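Local coordinates for transcriptional regulator, LacI family (Burkholderia phymatum, PDB 2RGY), which probably regulates transcription as a LacI-family DNA-binding protein whose periplasmic-binding-protein-like domain probably binds a small, perhaps sugar-like, effector, at residues K28-E33 with E246-A251; H241-E246 with R268-T273. All coordinates share one frame; numbering follows the deposited sequence.

Contact 1: residues K28-E33 with E246-A251; sequences KQTDLE and ELTQNA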
ATOM      1  N   LYS A  28       4.995  -4.351   8.564  1.00 17.26           N
ATOM      2  CA  LYS A  28       5.057  -3.524   9.760  1.00 18.63           C
ATOM      3  C   LYS A  28       5.207  -4.352  11.033  1.00 18.35           C
ATOM      4  O   LYS A  28       6.103  -4.091  11.828  1.00 18.28           O
ATOM      5  CB  LYS A  28       3.814  -2.634   9.856  1.00 20.52           C
ATOM      6  CG  LYS A  28       3.763  -1.733  11.094  1.00 23.65           C
ATOM      7  CD  LYS A  28       2.465  -0.907  11.102  1.00 28.86           C
ATOM      8  CE  LYS A  28       2.257  -0.154  12.422  1.00 33.16           C
ATOM      9  NZ  LYS A  28       0.909   0.528  12.486  1.00 33.23           N
ATOM     10  N   GLN A  29       4.338  -5.341  11.222  1.00 18.37           N
ATOM     11  CA  GLN A  29       4.396  -6.192  12.411  1.00 19.27           C
ATOM     12  C   GLN A  29       5.696  -6.975  12.523  1.00 17.97           C
ATOM     13  O   GLN A  29       6.204  -7.168  13.618  1.00 17.73           O
ATOM     14  CB  GLN A  29       3.236  -7.186  12.442  1.00 19.49           C
ATOM     15  CG  GLN A  29       1.907  -6.588  12.832  1.00 25.62           C
ATOM     16  CD  GLN A  29       1.987  -5.788  14.116  1.00 23.80           C
ATOM     17  OE1 GLN A  29       2.489  -6.260  15.134  1.00 25.93           O
ATOM     18  NE2 GLN A  29       1.491  -4.567  14.069  1.00 28.32           N
ATOM     19  N   THR A  30       6.224  -7.446  11.396  1.00 17.32           N
ATOM     20  CA  THR A  30       7.470  -8.200  11.432  1.00 18.20           C
ATOM     21  C   THR A  30       8.585  -7.254  11.888  1.00 18.86           C
ATOM     22  O   THR A  30       9.351  -7.579  12.792  1.00 20.60           O
ATOM     23  CB  THR A  30       7.820  -8.788  10.042  1.00 20.16           C
ATOM     24  OG1 THR A  30       6.729  -9.586   9.565  1.00 17.87           O
ATOM     25  CG2 THR A  30       9.066  -9.663  10.133  1.00 20.29           C
ATOM     26  N   ASP A  31       8.660  -6.080  11.269  1.00 20.46           N
ATOM     27  CA  ASP A  31       9.672  -5.077  11.615  1.00 22.33           C
ATOM     28  C   ASP A  31       9.576  -4.724  13.100  1.00 21.82           C
ATOM     29  O   ASP A  31      10.583  -4.639  13.799  1.00 23.65           O
ATOM     30  CB  ASP A  31       9.470  -3.816  10.754  1.00 24.47           C
ATOM     31  CG  ASP A  31      10.402  -2.665  11.146  1.00 27.46           C
ATOM     32  OD1 ASP A  31      11.608  -2.908  11.365  1.00 27.73           O
ATOM     33  OD2 ASP A  31       9.931  -1.503  11.215  1.00 30.43           O
ATOM     34  N   LEU A  32       8.344  -4.549  13.560  1.00 21.90           N
ATOM     35  CA  LEU A  32       8.030  -4.192  14.939  1.00 22.85           C
ATOM     36  C   LEU A  32       8.530  -5.205  15.970  1.00 21.71           C
ATOM     37  O   LEU A  32       9.235  -4.845  16.917  1.00 20.37           O
ATOM     38  CB  LEU A  32       6.514  -4.026  15.065  1.00 25.97           C
ATOM     39  CG  LEU A  32       5.930  -2.890  15.900  1.00 29.40           C
ATOM     40  CD1 LEU A  32       6.691  -1.606  15.622  1.00 30.49           C
ATOM     41  CD2 LEU A  32       4.440  -2.712  15.556  1.00 30.29           C
ATOM     42  N   GLU A  33       8.165  -6.470  15.792  1.00 20.17           N
ATOM     43  CA  GLU A  33       8.580  -7.494  16.737  1.00 20.35           C
ATOM     44  C   GLU A  33      10.093  -7.682  16.752  1.00 20.54           C
ATOM     45  O   GLU A  33      10.679  -7.993  17.792  1.00 19.71           O
ATOM     46  CB  GLU A  33       7.885  -8.817  16.427  1.00 19.84           C
ATOM     47  CG  GLU A  33       6.373  -8.796  16.676  1.00 23.23           C
ATOM     48  CD  GLU A  33       5.986  -8.299  18.080  1.00 24.05           C
ATOM     49  OE1 GLU A  33       6.610  -8.724  19.077  1.00 25.36           O
ATOM     50  OE2 GLU A  33       5.037  -7.488  18.186  1.00 24.33           O
ATOM     51  N   GLU A 246      -2.578  -9.536  14.278  1.00 23.02           N
ATOM     52  CA  GLU A 246      -2.429 -10.456  15.406  1.00 24.07           C
ATOM     53  C   GLU A 246      -1.737 -11.764  15.039  1.00 22.73           C
ATOM     54  O   GLU A 246      -0.853 -12.221  15.756  1.00 20.63           O
ATOM     55  CB  GLU A 246      -3.794 -10.775  16.034  1.00 26.54           C
ATOM     56  CG  GLU A 246      -4.511  -9.584  16.653  1.00 31.70           C
ATOM     57  CD  GLU A 246      -5.543  -8.981  15.712  1.00 35.98           C
ATOM     58  OE1 GLU A 246      -5.158  -8.503  14.623  1.00 38.03           O
ATOM     59  OE2 GLU A 246      -6.746  -8.999  16.057  1.00 38.16           O
ATOM     60  N   LEU A 247      -2.145 -12.372  13.931  1.00 22.31           N
ATOM     61  CA  LEU A 247      -1.534 -13.628  13.517  1.00 21.95           C
ATOM     62  C   LEU A 247      -0.069 -13.416  13.152  1.00 20.46           C
ATOM     63  O   LEU A 247       0.781 -14.252  13.466  1.00 20.66           O
ATOM     64  CB  LEU A 247      -2.306 -14.241  12.342  1.00 24.21           C
ATOM     65  CG  LEU A 247      -3.642 -14.897  12.737  1.00 28.68           C
ATOM     66  CD1 LEU A 247      -4.429 -15.296  11.496  1.00 28.19           C
ATOM     67  CD2 LEU A 247      -3.376 -16.120  13.617  1.00 28.61           C
ATOM     68  N   THR A 248       0.233 -12.291  12.516  1.00 18.35           N
ATOM     69  CA  THR A 248       1.607 -11.993  12.136  1.00 18.80           C
ATOM     70  C   THR A 248       2.443 -11.784  13.403  1.00 18.41           C
ATOM     71  O   THR A 248       3.535 -12.324  13.541  1.00 18.42           O
ATOM     72  CB  THR A 248       1.705 -10.716  11.263  1.00 18.57           C
ATOM     73  OG1 THR A 248       0.953 -10.890  10.056  1.00 18.07           O
ATOM     74  CG2 THR A 248       3.148 -10.439  10.907  1.00 18.51           C
ATOM     75  N   GLN A 249       1.924 -10.991  14.327  1.00 18.12           N
ATOM     76  CA  GLN A 249       2.628 -10.729  15.565  1.00 19.28           C
ATOM     77  C   GLN A 249       2.979 -12.048  16.256  1.00 18.15           C
ATOM     78  O   GLN A 249       4.110 -12.251  16.695  1.00 18.81           O
ATOM     79  CB  GLN A 249       1.755  -9.856  16.473  1.00 19.96           C
ATOM     80  CG  GLN A 249       2.322  -9.634  17.854  1.00 24.50           C
ATOM     81  CD  GLN A 249       1.447  -8.727  18.683  1.00 26.43           C
ATOM     82  OE1 GLN A 249       0.266  -9.012  18.912  1.00 29.14           O
ATOM     83  NE2 GLN A 249       2.016  -7.625  19.138  1.00 30.18           N
ATOM     84  N   ASN A 250       2.009 -12.949  16.333  1.00 16.34           N
ATOM     85  CA  ASN A 250       2.226 -14.236  16.970  1.00 16.98           C
ATOM     86  C   ASN A 250       3.107 -15.185  16.147  1.00 17.74           C
ATOM     87  O   ASN A 250       3.901 -15.948  16.707  1.00 17.66           O
ATOM     88  CB  ASN A 250       0.871 -14.871  17.298  1.00 16.84           C
ATOM     89  CG  ASN A 250       0.233 -14.257  18.537  1.00 17.84           C
ATOM     90  OD1 ASN A 250       0.570 -14.627  19.664  1.00 18.90           O
ATOM     91  ND2 ASN A 250      -0.669 -13.298  18.336  1.00 15.45           N
ATOM     92  N   ALA A 251       2.985 -15.132  14.826  1.00 16.12           N
ATOM     93  CA  ALA A 251       3.802 -15.977  13.969  1.00 16.50           C
ATOM     94  C   ALA A 251       5.262 -15.558  14.126  1.00 17.27           C
ATOM     95  O   ALA A 251       6.147 -16.395  14.253  1.00 17.10           O
ATOM     96  CB  ALA A 251       3.370 -15.823  12.507  1.00 17.27           C
TER
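Gln249 and Glu33 make the polar link between helices 21-36 and 244-260. Gln249 NE2 donates to Glu33 OE2 at 3.2 Å, with a nearly straight N-H...O angle of 165°. The carboxylate oxygen lies in the plane of the Gln249 amide. The amide nitrogen, in contrast, comes from above the carboxylate plane, and the two flat groups are turned 75° apart. Gln249 has CG anti to its backbone N and is extended beyond it. The Gln249 side chain crosses that of Glu33 at a slant, and Gln249 CG is 3.5 Å from Glu33 OE2. The other oxygen, Glu33 OE1, forms a salt bridge with Arg253, one turn further along helix 244-260.

The remaining contacts are van der Waals. Gln29 CB packs on Thr248 CG2 at 3.6 Å. Thr248 CG2 is also 3.9 Å from Thr30 OG1. Thr248 CG2 is anti to its backbone N, and OG1 sits beside that N and bonds to Thr244 O. Thr30 OG1 likewise bonds to Ile26 O. Both hydroxyls are thus tied back into their own helices, and the methyl of Thr248 serves the packing. Gln29 OE1 touches Gln249 CB at 3.9 Å.

The segment axes approach to 8.8 Å and cross at -36°. Both helices belong to the lobe built on the parallel sheet that includes strand 10-14, although helix 244-260 comes late in the chain. The chain crosses between lobes more than once, as in other periplasmic-binding-protein-like folds, so a late helix packs in the N-terminal lobe. The second subunit packs on Lys28, Asp31 and Leu32.

The buried Glu33 carboxylate is therefore gripped by two residues of one helix. Arg253 probably favours its charged form, and Gln249 adds a neutral donor.

Contact 2: residues H241-E246 with R268-T273; sequences HIPTAE and REFPVT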
ATOM      1  N   HIS A 241     -13.494  -8.813   8.341  1.00 19.30           N
ATOM      2  CA  HIS A 241     -12.277  -8.477   9.060  1.00 21.17           C
ATOM      3  C   HIS A 241     -11.417  -9.682   9.442  1.00 22.35           C
ATOM      4  O   HIS A 241     -11.832 -10.522  10.237  1.00 24.39           O
ATOM      5  CB  HIS A 241     -12.608  -7.705  10.330  1.00 23.12           C
ATOM      6  CG  HIS A 241     -11.396  -7.335  11.120  1.00 25.84           C
ATOM      7  ND1 HIS A 241     -10.601  -6.260  10.792  1.00 27.73           N
ATOM      8  CD2 HIS A 241     -10.806  -7.933  12.181  1.00 26.91           C
ATOM      9  CE1 HIS A 241      -9.572  -6.209  11.619  1.00 28.07           C
ATOM     10  NE2 HIS A 241      -9.671  -7.214  12.471  1.00 26.35           N
ATOM     11  N   ILE A 242     -10.212  -9.738   8.886  1.00 22.35           N
ATOM     12  CA  ILE A 242      -9.258 -10.819   9.148  1.00 23.10           C
ATOM     13  C   ILE A 242      -8.183 -10.297  10.108  1.00 23.16           C
ATOM     14  O   ILE A 242      -7.583  -9.252   9.855  1.00 23.35           O
ATOM     15  CB  ILE A 242      -8.571 -11.272   7.837  1.00 23.78           C
ATOM     16  CG1 ILE A 242      -9.609 -11.872   6.882  1.00 23.41           C
ATOM     17  CG2 ILE A 242      -7.473 -12.278   8.141  1.00 23.81           C
ATOM     18  CD1 ILE A 242     -10.335 -13.102   7.449  1.00 26.29           C
ATOM     19  N   PRO A 243      -7.911 -11.028  11.207  1.00 22.36           N
ATOM     20  CA  PRO A 243      -6.908 -10.612  12.198  1.00 23.40           C
ATOM     21  C   PRO A 243      -5.481 -10.830  11.715  1.00 22.48           C
ATOM     22  O   PRO A 243      -4.740 -11.627  12.277  1.00 21.56           O
ATOM     23  CB  PRO A 243      -7.251 -11.481  13.402  1.00 22.89           C
ATOM     24  CG  PRO A 243      -7.571 -12.781  12.744  1.00 23.62           C
ATOM     25  CD  PRO A 243      -8.420 -12.372  11.529  1.00 23.03           C
ATOM     26  N   THR A 244      -5.102 -10.092  10.683  1.00 23.21           N
ATOM     27  CA  THR A 244      -3.779 -10.206  10.091  1.00 23.09           C
ATOM     28  C   THR A 244      -2.645  -9.708  10.976  1.00 22.20           C
ATOM     29  O   THR A 244      -1.593 -10.342  11.047  1.00 24.06           O
ATOM     30  CB  THR A 244      -3.744  -9.465   8.744  1.00 23.44           C
ATOM     31  OG1 THR A 244      -4.616 -10.140   7.827  1.00 23.86           O
ATOM     32  CG2 THR A 244      -2.329  -9.428   8.175  1.00 22.45           C
ATOM     33  N   ALA A 245      -2.847  -8.579  11.642  1.00 21.71           N
ATOM     34  CA  ALA A 245      -1.812  -8.035  12.517  1.00 22.75           C
ATOM     35  C   ALA A 245      -1.522  -8.990  13.676  1.00 22.77           C
ATOM     36  O   ALA A 245      -0.362  -9.233  14.007  1.00 22.16           O
ATOM     37  CB  ALA A 245      -2.233  -6.677  13.051  1.00 22.53           C
ATOM     38  N   GLU A 246      -2.578  -9.536  14.278  1.00 23.02           N
ATOM     39  CA  GLU A 246      -2.429 -10.456  15.406  1.00 24.07           C
ATOM     40  C   GLU A 246      -1.737 -11.764  15.039  1.00 22.73           C
ATOM     41  O   GLU A 246      -0.853 -12.221  15.756  1.00 20.63           O
ATOM     42  CB  GLU A 246      -3.794 -10.775  16.034  1.00 26.54           C
ATOM     43  CG  GLU A 246      -4.511  -9.584  16.653  1.00 31.70           C
ATOM     44  CD  GLU A 246      -5.543  -8.981  15.712  1.00 35.98           C
ATOM     45  OE1 GLU A 246      -5.158  -8.503  14.623  1.00 38.03           O
ATOM     46  OE2 GLU A 246      -6.746  -8.999  16.057  1.00 38.16           O
ATOM     47  N   ARG A 268      -2.915 -18.586  18.721  1.00 22.70           N
ATOM     48  CA  ARG A 268      -3.237 -18.893  17.323  1.00 24.17           C
ATOM     49  C   ARG A 268      -4.710 -18.762  16.941  1.00 26.04           C
ATOM     50  O   ARG A 268      -5.085 -19.064  15.803  1.00 25.84           O
ATOM     51  CB  ARG A 268      -2.793 -20.325  17.002  1.00 23.50           C
ATOM     52  CG  ARG A 268      -1.319 -20.582  17.222  1.00 25.02           C
ATOM     53  CD  ARG A 268      -1.043 -22.049  17.508  1.00 23.65           C
ATOM     54  NE  ARG A 268       0.375 -22.268  17.744  1.00 21.51           N
ATOM     55  CZ  ARG A 268       1.295 -22.228  16.789  1.00 23.66           C
ATOM     56  NH1 ARG A 268       0.933 -21.991  15.533  1.00 21.76           N
ATOM     57  NH2 ARG A 268       2.578 -22.390  17.094  1.00 22.77           N
ATOM     58  N   GLU A 269      -5.545 -18.327  17.879  1.00 26.83           N
ATOM     59  CA  GLU A 269      -6.978 -18.208  17.608  1.00 28.17           C
ATOM     60  C   GLU A 269      -7.504 -16.792  17.755  1.00 27.45           C
ATOM     61  O   GLU A 269      -7.454 -16.213  18.839  1.00 26.24           O
ATOM     62  CB  GLU A 269      -7.773 -19.119  18.552  1.00 31.15           C
ATOM     63  CG  GLU A 269      -7.417 -20.605  18.445  1.00 38.37           C
ATOM     64  CD  GLU A 269      -7.582 -21.138  17.031  1.00 41.44           C
ATOM     65  OE1 GLU A 269      -8.620 -20.830  16.408  1.00 44.28           O
ATOM     66  OE2 GLU A 269      -6.680 -21.859  16.538  1.00 43.65           O
ATOM     67  N   PHE A 270      -8.008 -16.238  16.660  1.00 26.44           N
ATOM     68  CA  PHE A 270      -8.573 -14.902  16.695  1.00 27.11           C
ATOM     69  C   PHE A 270      -9.875 -14.926  15.933  1.00 27.17           C
ATOM     70  O   PHE A 270     -10.022 -15.663  14.956  1.00 27.86           O
ATOM     71  CB  PHE A 270      -7.598 -13.891  16.114  1.00 26.69           C
ATOM     72  CG  PHE A 270      -6.299 -13.852  16.851  1.00 28.53           C
ATOM     73  CD1 PHE A 270      -5.190 -14.540  16.361  1.00 28.33           C
ATOM     74  CD2 PHE A 270      -6.208 -13.201  18.084  1.00 27.61           C
ATOM     75  CE1 PHE A 270      -3.997 -14.585  17.090  1.00 30.34           C
ATOM     76  CE2 PHE A 270      -5.016 -13.237  18.834  1.00 29.34           C
ATOM     77  CZ  PHE A 270      -3.908 -13.934  18.336  1.00 29.39           C
ATOM     78  N   PRO A 271     -10.855 -14.141  16.387  1.00 26.78           N
ATOM     79  CA  PRO A 271     -12.114 -14.177  15.656  1.00 27.67           C
ATOM     80  C   PRO A 271     -12.132 -13.347  14.385  1.00 27.16           C
ATOM     81  O   PRO A 271     -11.398 -12.368  14.234  1.00 24.97           O
ATOM     82  CB  PRO A 271     -13.125 -13.695  16.700  1.00 27.06           C
ATOM     83  CG  PRO A 271     -12.345 -12.681  17.461  1.00 28.73           C
ATOM     84  CD  PRO A 271     -10.982 -13.355  17.630  1.00 28.50           C
ATOM     85  N   VAL A 272     -12.962 -13.789  13.457  1.00 28.02           N
ATOM     86  CA  VAL A 272     -13.152 -13.089  12.208  1.00 26.84           C
ATOM     87  C   VAL A 272     -14.543 -12.475  12.381  1.00 25.92           C
ATOM     88  O   VAL A 272     -15.461 -13.117  12.901  1.00 24.64           O
ATOM     89  CB  VAL A 272     -13.130 -14.068  11.026  1.00 28.07           C
ATOM     90  CG1 VAL A 272     -14.246 -15.067  11.184  1.00 29.68           C
ATOM     91  CG2 VAL A 272     -13.271 -13.318   9.716  1.00 28.80           C
ATOM     92  N   THR A 273     -14.682 -11.221  11.986  1.00 24.28           N
ATOM     93  CA  THR A 273     -15.952 -10.524  12.103  1.00 24.13           C
ATOM     94  C   THR A 273     -16.187  -9.740  10.820  1.00 24.53           C
ATOM     95  O   THR A 273     -15.364  -9.777   9.899  1.00 24.16           O
ATOM     96  CB  THR A 273     -15.930  -9.530  13.269  1.00 24.73           C
ATOM     97  OG1 THR A 273     -14.822  -8.637  13.102  1.00 25.30           O
ATOM     98  CG2 THR A 273     -15.794 -10.267  14.607  1.00 24.22           C
TER
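His241 and Thr273 form an antiparallel hydrogen-bonded pair where strands 238-241 and 273-275 meet, in two of the crossover segments between the lobes of this periplasmic-binding-protein-like fold. His241 N donates to Thr273 O at 2.6 Å. The return bond from Thr273 N to His241 O is weak, at 3.4 Å. Val272 CA adds a C-H...O contact to the same carbonyl. Beyond this pair the chain of 241-246 leaves the sheet. Pro243 is the centre of an inverse gamma turn, with Thr244 N bonded to Ile242 O, and is also the N-cap of helix 244-260.

The side chains of His241 and Thr273 lie side by side on the same face of the sheet. Thr273 OG1 is 3.7 Å from His241 CB. The imidazole is held elsewhere, by a hydrogen bond from ND1 to Asp226. Ile242 and Val272 also run side by side, and their methyls Ile242 CD1 and Val272 CG2 meet at 3.7 Å. Val272 continues onto Leu118 and Arg114 of helix 112-125.

Further along, the side chains of Pro243 and Phe270 cross obliquely. Pro243 CG rests on Phe270 CB at 3.5 Å. Phe270 CG is anti to its carbonyl carbon (chi1 -59°), and the ring reaches the first turn of the helix. Leu247 and Asn250 of helix 244-260 also touch this ring. Across the contact, Glu246 makes a CH-pi contact: its CB stands over the ring centre, 3.7 Å from the Phe270 centroid and 3° off the normal.

How the contacts relate
Helix 244-260 is the element common to both contacts, and Glu246 belongs to both. Contact 1 is the more buried and joins the helix to helix 21-36 within one lobe. Contact 2 is only partly buried and lies where the chain passes between the lobes. Their chemistry differs accordingly. Contact 1 relies on a side-chain hydrogen bond and small aliphatic groups between two helices. Contact 2 uses backbone bonds at the sheet edge, then proline and aromatic packing. The two meet directly around the first turns of the helix, where Gln29 CG packs on Ala245 O. Only contact 1 lies beside the second subunit.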